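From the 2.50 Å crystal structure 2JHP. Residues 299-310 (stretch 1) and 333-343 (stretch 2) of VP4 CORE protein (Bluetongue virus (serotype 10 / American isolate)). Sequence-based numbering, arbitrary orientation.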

ATOM      1  N   ALA A 299      -3.812 -17.192 -29.175  1.00 49.74           N
ATOM      2  CA  ALA A 299      -2.709 -17.849 -28.468  1.00 45.61           C
ATOM      3  C   ALA A 299      -1.971 -16.893 -27.523  1.00 29.12           C
ATOM      4  O   ALA A 299      -1.272 -17.325 -26.597  1.00 14.32           O
ATOM      5  CB  ALA A 299      -1.735 -18.465 -29.466  1.00 22.98           C
ATOM      6  N   PHE A 300      -2.126 -15.594 -27.760  1.00 13.60           N
ATOM      7  CA  PHE A 300      -1.411 -14.579 -26.987  1.00  6.88           C
ATOM      8  C   PHE A 300      -2.340 -13.602 -26.307  1.00 13.11           C
ATOM      9  O   PHE A 300      -3.229 -13.046 -26.935  1.00 26.25           O
ATOM     10  CB  PHE A 300      -0.465 -13.788 -27.887  1.00 15.81           C
ATOM     11  CG  PHE A 300       0.806 -14.502 -28.206  1.00 15.86           C
ATOM     12  CD1 PHE A 300       0.919 -15.252 -29.362  1.00 38.65           C
ATOM     13  CD2 PHE A 300       1.901 -14.414 -27.339  1.00  4.89           C
ATOM     14  CE1 PHE A 300       2.091 -15.903 -29.651  1.00  8.22           C
ATOM     15  CE2 PHE A 300       3.089 -15.068 -27.611  1.00 19.56           C
ATOM     16  CZ  PHE A 300       3.194 -15.808 -28.767  1.00-12.22           C
ATOM     17  N   SER A 301      -2.110 -13.373 -25.018  1.00 -8.49           N
ATOM     18  CA  SER A 301      -2.853 -12.340 -24.275  1.00 -8.47           C
ATOM     19  C   SER A 301      -2.532 -10.905 -24.748  1.00  7.54           C
ATOM     20  O   SER A 301      -3.391 -10.017 -24.701  1.00 12.96           O
ATOM     21  CB  SER A 301      -2.507 -12.427 -22.800  1.00  9.50           C
ATOM     22  OG  SER A 301      -1.184 -11.956 -22.605  1.00 22.27           O
ATOM     23  N   SER A 302      -1.289 -10.689 -25.169  1.00 13.45           N
ATOM     24  CA  SER A 302      -0.797  -9.348 -25.452  1.00 11.73           C
ATOM     25  C   SER A 302       0.475  -9.371 -26.280  1.00 21.07           C
ATOM     26  O   SER A 302       1.195 -10.365 -26.303  1.00 22.89           O
ATOM     27  CB  SER A 302      -0.548  -8.582 -24.146  1.00 16.19           C
ATOM     28  OG  SER A 302       0.072  -9.414 -23.173  1.00 15.86           O
ATOM     29  N   ALA A 303       0.746  -8.264 -26.958  1.00 26.26           N
ATOM     30  CA  ALA A 303       1.959  -8.128 -27.745  1.00 19.24           C
ATOM     31  C   ALA A 303       2.553  -6.747 -27.548  1.00 27.05           C
ATOM     32  O   ALA A 303       1.824  -5.761 -27.384  1.00 20.14           O
ATOM     33  CB  ALA A 303       1.673  -8.379 -29.216  1.00 18.12           C
ATOM     34  N   LEU A 304       3.880  -6.684 -27.543  1.00 15.35           N
ATOM     35  CA  LEU A 304       4.578  -5.401 -27.584  1.00 21.17           C
ATOM     36  C   LEU A 304       5.509  -5.347 -28.798  1.00 13.52           C
ATOM     37  O   LEU A 304       6.500  -6.078 -28.863  1.00 17.83           O
ATOM     38  CB  LEU A 304       5.343  -5.152 -26.285  1.00 11.54           C
ATOM     39  CG  LEU A 304       5.685  -3.697 -25.947  1.00 22.07           C
ATOM     40  CD1 LEU A 304       4.441  -2.843 -25.685  1.00 19.19           C
ATOM     41  CD2 LEU A 304       6.585  -3.675 -24.740  1.00 17.70           C
ATOM     42  N   ILE A 305       5.177  -4.486 -29.755  1.00 17.15           N
ATOM     43  CA  ILE A 305       5.933  -4.390 -31.007  1.00 16.82           C
ATOM     44  C   ILE A 305       6.793  -3.115 -31.113  1.00 20.14           C
ATOM     45  O   ILE A 305       6.371  -2.020 -30.723  1.00 16.17           O
ATOM     46  CB  ILE A 305       4.991  -4.485 -32.254  1.00 17.02           C
ATOM     47  CG1 ILE A 305       3.865  -5.527 -32.051  1.00 10.01           C
ATOM     48  CG2 ILE A 305       5.800  -4.731 -33.538  1.00 11.40           C
ATOM     49  CD1 ILE A 305       4.301  -6.998 -32.005  1.00 15.73           C
ATOM     50  N   LYS A 306       7.999  -3.278 -31.648  1.00 22.45           N
ATOM     51  CA  LYS A 306       8.872  -2.159 -31.992  1.00 19.17           C
ATOM     52  C   LYS A 306       8.150  -1.211 -32.948  1.00 29.13           C
ATOM     53  O   LYS A 306       7.491  -1.656 -33.888  1.00 24.70           O
ATOM     54  CB  LYS A 306      10.141  -2.691 -32.649  1.00 14.73           C
ATOM     55  CG  LYS A 306      11.331  -1.763 -32.599  1.00 14.12           C
ATOM     56  CD  LYS A 306      12.383  -2.192 -33.624  1.00 37.30           C
ATOM     57  CE  LYS A 306      13.798  -2.002 -33.103  1.00 48.98           C
ATOM     58  NZ  LYS A 306      13.948  -0.712 -32.390  1.00 19.11           N
ATOM     59  N   HIS A 307       8.265   0.089 -32.706  1.00 26.95           N
ATOM     60  CA  HIS A 307       7.529   1.053 -33.507  1.00 15.19           C
ATOM     61  C   HIS A 307       8.341   2.291 -33.860  1.00 18.27           C
ATOM     62  O   HIS A 307       8.240   3.314 -33.185  1.00 19.32           O
ATOM     63  CB  HIS A 307       6.248   1.468 -32.780  1.00 14.63           C
ATOM     64  CG  HIS A 307       5.239   2.125 -33.665  1.00 14.83           C
ATOM     65  ND1 HIS A 307       5.179   3.491 -33.836  1.00 37.65           N
ATOM     66  CD2 HIS A 307       4.252   1.604 -34.433  1.00 13.67           C
ATOM     67  CE1 HIS A 307       4.194   3.783 -34.668  1.00 11.37           C
ATOM     68  NE2 HIS A 307       3.620   2.657 -35.049  1.00 23.69           N
ATOM     69  N   ARG A 308       9.143   2.207 -34.918  1.00 17.81           N
ATOM     70  CA  ARG A 308       9.859   3.400 -35.403  1.00 17.91           C
ATOM     71  C   ARG A 308       8.953   4.239 -36.298  1.00 16.82           C
ATOM     72  O   ARG A 308       8.304   3.714 -37.197  1.00 18.77           O
ATOM     73  CB  ARG A 308      11.210   3.070 -36.092  1.00 15.17           C
ATOM     74  CG  ARG A 308      11.265   1.774 -36.910  1.00 38.04           C
ATOM     75  CD  ARG A 308      11.718   0.546 -36.082  1.00 -8.33           C
ATOM     76  NE  ARG A 308      13.067   0.107 -36.427  1.00 31.77           N
ATOM     77  CZ  ARG A 308      13.342  -0.936 -37.204  1.00 29.65           C
ATOM     78  NH1 ARG A 308      12.365  -1.668 -37.735  1.00  6.23           N
ATOM     79  NH2 ARG A 308      14.606  -1.238 -37.456  1.00  7.54           N
ATOM     80  N   ILE A 309       8.891   5.538 -36.008  1.00 13.73           N
ATOM     81  CA  ILE A 309       8.137   6.496 -36.818  1.00 12.94           C
ATOM     82  C   ILE A 309       8.910   6.852 -38.088  1.00 13.86           C
ATOM     83  O   ILE A 309      10.064   7.285 -38.009  1.00 19.60           O
ATOM     84  CB  ILE A 309       7.856   7.801 -36.054  1.00 23.45           C
ATOM     85  CG1 ILE A 309       7.599   7.502 -34.580  1.00  4.43           C
ATOM     86  CG2 ILE A 309       6.688   8.561 -36.705  1.00-10.37           C
ATOM     87  CD1 ILE A 309       7.992   8.616 -33.630  1.00 18.39           C
ATOM     88  N   PRO A 310       8.276   6.662 -39.259  1.00  4.57           N
ATOM     89  CA  PRO A 310       8.853   6.991 -40.575  1.00  2.37           C
ATOM     90  C   PRO A 310       9.143   8.488 -40.758  1.00-10.91           C
ATOM     91  O   PRO A 310       8.569   9.323 -40.054  1.00-12.64           O
ATOM     92  CB  PRO A 310       7.770   6.530 -41.556  1.00  0.89           C
ATOM     93  CG  PRO A 310       6.499   6.503 -40.751  1.00  5.00           C
ATOM     94  CD  PRO A 310       6.925   6.075 -39.379  1.00 -7.01           C
ATOM     95  N   MET A 333      15.462   9.847 -29.959  1.00 13.68           N
ATOM     96  CA  MET A 333      15.018   8.515 -30.358  1.00  8.89           C
ATOM     97  C   MET A 333      13.538   8.516 -30.775  1.00 16.22           C
ATOM     98  O   MET A 333      12.636   8.476 -29.930  1.00 26.44           O
ATOM     99  CB  MET A 333      15.285   7.529 -29.203  1.00  9.25           C
ATOM    100  CG  MET A 333      14.693   6.121 -29.330  1.00 24.71           C
ATOM    101  SD  MET A 333      15.380   5.087 -30.635  1.00 34.91           S
ATOM    102  CE  MET A 333      17.150   5.385 -30.509  1.00 18.63           C
ATOM    103  N   TYR A 334      13.294   8.562 -32.083  1.00 13.95           N
ATOM    104  CA  TYR A 334      11.919   8.597 -32.600  1.00 12.78           C
ATOM    105  C   TYR A 334      11.333   7.221 -32.816  1.00 11.33           C
ATOM    106  O   TYR A 334      11.032   6.808 -33.939  1.00 16.26           O
ATOM    107  CB  TYR A 334      11.815   9.456 -33.852  1.00 15.77           C
ATOM    108  CG  TYR A 334      11.852  10.917 -33.521  1.00 37.95           C
ATOM    109  CD1 TYR A 334      13.028  11.647 -33.668  1.00 11.09           C
ATOM    110  CD2 TYR A 334      10.720  11.564 -33.032  1.00 98.15           C
ATOM    111  CE1 TYR A 334      13.076  12.991 -33.355  1.00 -6.95           C
ATOM    112  CE2 TYR A 334      10.753  12.901 -32.708  1.00-16.56           C
ATOM    113  CZ  TYR A 334      11.933  13.615 -32.880  1.00 29.11           C
ATOM    114  OH  TYR A 334      11.976  14.949 -32.574  1.00-15.39           O
ATOM    115  N   GLU A 335      11.159   6.537 -31.700  1.00 15.00           N
ATOM    116  CA  GLU A 335      10.673   5.171 -31.656  1.00 21.78           C
ATOM    117  C   GLU A 335       9.755   5.039 -30.449  1.00 14.74           C
ATOM    118  O   GLU A 335      10.060   5.529 -29.354  1.00 19.03           O
ATOM    119  CB  GLU A 335      11.862   4.228 -31.531  1.00 39.57           C
ATOM    120  CG  GLU A 335      11.537   2.769 -31.552  1.00 31.98           C
ATOM    121  CD  GLU A 335      12.791   1.927 -31.474  1.00 42.34           C
ATOM    122  OE1 GLU A 335      13.533   1.889 -32.481  1.00 33.42           O
ATOM    123  OE2 GLU A 335      13.039   1.309 -30.410  1.00 25.25           O
ATOM    124  N   LEU A 336       8.614   4.403 -30.668  1.00 18.89           N
ATOM    125  CA  LEU A 336       7.660   4.142 -29.602  1.00 20.10           C
ATOM    126  C   LEU A 336       7.520   2.645 -29.449  1.00 29.41           C
ATOM    127  O   LEU A 336       8.242   1.884 -30.098  1.00 19.24           O
ATOM    128  CB  LEU A 336       6.299   4.759 -29.933  1.00 19.82           C
ATOM    129  CG  LEU A 336       6.275   6.246 -30.293  1.00  2.32           C
ATOM    130  CD1 LEU A 336       4.933   6.578 -30.871  1.00  7.80           C
ATOM    131  CD2 LEU A 336       6.584   7.154 -29.106  1.00 19.26           C
ATOM    132  N   ARG A 337       6.599   2.228 -28.587  1.00 21.15           N
ATOM    133  CA  ARG A 337       6.238   0.820 -28.464  1.00 12.65           C
ATOM    134  C   ARG A 337       4.763   0.642 -28.759  1.00 17.31           C
ATOM    135  O   ARG A 337       3.930   1.471 -28.385  1.00 24.63           O
ATOM    136  CB  ARG A 337       6.587   0.271 -27.080  1.00  7.10           C
ATOM    137  CG  ARG A 337       8.077   0.119 -26.824  1.00 22.09           C
ATOM    138  CD  ARG A 337       8.697  -0.907 -27.749  1.00  6.06           C
ATOM    139  NE  ARG A 337      10.148  -0.770 -27.804  1.00  4.35           N
ATOM    140  CZ  ARG A 337      10.951  -1.513 -28.563  1.00 39.15           C
ATOM    141  NH1 ARG A 337      10.460  -2.483 -29.325  1.00 12.92           N
ATOM    142  NH2 ARG A 337      12.259  -1.297 -28.548  1.00 13.17           N
ATOM    143  N   ASN A 338       4.456  -0.433 -29.466  1.00 19.22           N
ATOM    144  CA  ASN A 338       3.099  -0.723 -29.865  1.00 15.04           C
ATOM    145  C   ASN A 338       2.566  -1.817 -28.982  1.00 22.76           C
ATOM    146  O   ASN A 338       2.982  -2.968 -29.100  1.00 22.65           O
ATOM    147  CB  ASN A 338       3.061  -1.164 -31.329  1.00 24.31           C
ATOM    148  CG  ASN A 338       1.649  -1.334 -31.861  1.00 26.33           C
ATOM    149  OD1 ASN A 338       1.466  -1.677 -33.020  1.00 29.22           O
ATOM    150  ND2 ASN A 338       0.650  -1.102 -31.020  1.00  9.37           N
ATOM    151  N   PHE A 339       1.671  -1.446 -28.076  1.00 25.58           N
ATOM    152  CA  PHE A 339       0.995  -2.429 -27.255  1.00 19.64           C
ATOM    153  C   PHE A 339      -0.272  -2.921 -27.954  1.00 20.79           C
ATOM    154  O   PHE A 339      -1.078  -2.121 -28.452  1.00 22.77           O
ATOM    155  CB  PHE A 339       0.675  -1.885 -25.854  1.00  9.78           C
ATOM    156  CG  PHE A 339      -0.178  -2.813 -25.036  1.00 42.18           C
ATOM    157  CD1 PHE A 339       0.343  -4.003 -24.536  1.00 15.17           C
ATOM    158  CD2 PHE A 339      -1.513  -2.517 -24.795  1.00 14.55           C
ATOM    159  CE1 PHE A 339      -0.449  -4.869 -23.796  1.00 13.46           C
ATOM    160  CE2 PHE A 339      -2.310  -3.377 -24.058  1.00 18.33           C
ATOM    161  CZ  PHE A 339      -1.781  -4.553 -23.558  1.00 26.72           C
ATOM    162  N   MET A 340      -0.429  -4.239 -27.983  1.00 19.58           N
ATOM    163  CA  MET A 340      -1.557  -4.869 -28.635  1.00 15.12           C
ATOM    164  C   MET A 340      -2.252  -5.761 -27.617  1.00 16.29           C
ATOM    165  O   MET A 340      -1.654  -6.718 -27.115  1.00 24.03           O
ATOM    166  CB  MET A 340      -1.090  -5.713 -29.832  1.00  7.01           C
ATOM    167  CG  MET A 340      -0.343  -4.961 -30.951  1.00 16.83           C
ATOM    168  SD  MET A 340       0.323  -6.023 -32.268  1.00 20.02           S
ATOM    169  CE  MET A 340      -1.177  -6.727 -32.926  1.00  8.55           C
ATOM    170  N   ARG A 341      -3.505  -5.435 -27.291  1.00 -7.66           N
ATOM    171  CA  ARG A 341      -4.320  -6.296 -26.436  1.00  1.04           C
ATOM    172  C   ARG A 341      -5.064  -7.272 -27.326  1.00  8.94           C
ATOM    173  O   ARG A 341      -5.785  -6.875 -28.246  1.00 11.49           O
ATOM    174  CB  ARG A 341      -5.293  -5.489 -25.590  1.00  2.72           C
ATOM    175  CG  ARG A 341      -5.803  -6.264 -24.362  1.00-10.83           C
ATOM    176  CD  ARG A 341      -7.307  -6.308 -24.341  1.00 35.94           C
ATOM    177  NE  ARG A 341      -7.825  -7.290 -25.279  1.00 14.37           N
ATOM    178  CZ  ARG A 341      -8.997  -7.206 -25.894  1.00 59.21           C
ATOM    179  NH1 ARG A 341      -9.799  -6.171 -25.683  1.00 -3.44           N
ATOM    180  NH2 ARG A 341      -9.362  -8.165 -26.731  1.00 47.36           N
ATOM    181  N   LEU A 342      -4.861  -8.553 -27.063  1.00 17.16           N
ATOM    182  CA  LEU A 342      -5.399  -9.596 -27.916  1.00 18.90           C
ATOM    183  C   LEU A 342      -6.376 -10.483 -27.153  1.00 22.12           C
ATOM    184  O   LEU A 342      -6.645 -10.262 -25.983  1.00 16.07           O
ATOM    185  CB  LEU A 342      -4.254 -10.436 -28.495  1.00 25.93           C
ATOM    186  CG  LEU A 342      -3.149  -9.729 -29.278  1.00 27.22           C
ATOM    187  CD1 LEU A 342      -1.970 -10.670 -29.513  1.00 -8.96           C
ATOM    188  CD2 LEU A 342      -3.671  -9.199 -30.599  1.00 -9.90           C
ATOM    189  N   ARG A 343      -6.938 -11.470 -27.832  1.00 16.06           N
ATOM    190  CA  ARG A 343      -7.632 -12.532 -27.134  1.00 20.41           C
ATOM    191  C   ARG A 343      -6.596 -13.628 -27.012  1.00 20.99           C
ATOM    192  O   ARG A 343      -5.624 -13.654 -27.776  1.00 23.94           O
ATOM    193  CB  ARG A 343      -8.896 -12.989 -27.872  1.00 34.24           C
ATOM    194  CG  ARG A 343      -8.692 -13.362 -29.318  1.00174.86           C
ATOM    195  CD  ARG A 343      -9.081 -12.238 -30.275  1.00 -5.87           C
ATOM    196  NE  ARG A 343      -8.379 -12.383 -31.553  1.00 14.52           N
ATOM    197  CZ  ARG A 343      -8.488 -13.437 -32.362  1.00-13.92           C
ATOM    198  NH1 ARG A 343      -9.272 -14.465 -32.043  1.00 22.85           N
ATOM    199  NH2 ARG A 343      -7.795 -13.471 -33.495  1.00 23.95           N
TER

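Strands 302-308 and 335-341 run antiparallel, their N-to-C directions 156° apart, as neighbours in a β-sheet. A303, I305 and H307 face M340, N338 and L336 in the hydrogen-bonded pairs. I305 N donates to N338 O at 2.7 Å and N338 N returns a bond to I305 O at 2.8 Å; A303 and M340 exchange a similar pair. L336 N reaches H307 O at 2.8 Å, but the bond from H307 N to L336 O is weak, 3.2 Å long and bent. Beyond the strands, L342 N to S301 O (3.1 Å) and I309 N to Y334 O (3.2 Å) extend the ladder.

On the face bearing A303, small and large side chains complement each other. The methyl of A303 is a low point in the surface; its CB meets M340 CB at 3.9 Å, and L342 CD1 approaches that same CB at 4.3 Å while packing on F300 CB at 3.8 Å. M340 is long and flexible, so its thioether can lie beside I305, with SD 3.6 Å from CG1. The H307 ring lies beside L336 CB and N338 CB. Farther along, I309 CD1 sits at the edge of the Y334 ring and touches Y334 CB at 3.9 Å.

On the face bearing L304, an apolar contact adjoins a charged cluster. L304 CD1 lies at the edge of the F339 ring and reaches F339 CB at 3.9 Å, while the small S302 leaves room for the ring, its CB 3.7 Å from F339 CE1. K306 starts out nearly straight and then bends, its NZ forming a salt bridge with E335 OE1 at 2.6 Å. R337 also lies alongside, its NH1 3.1 Å from K306 CA; E335 helps offset the crowded positive charge, its OE2 3.3 Å from R337 NH2 in a purely electrostatic salt bridge.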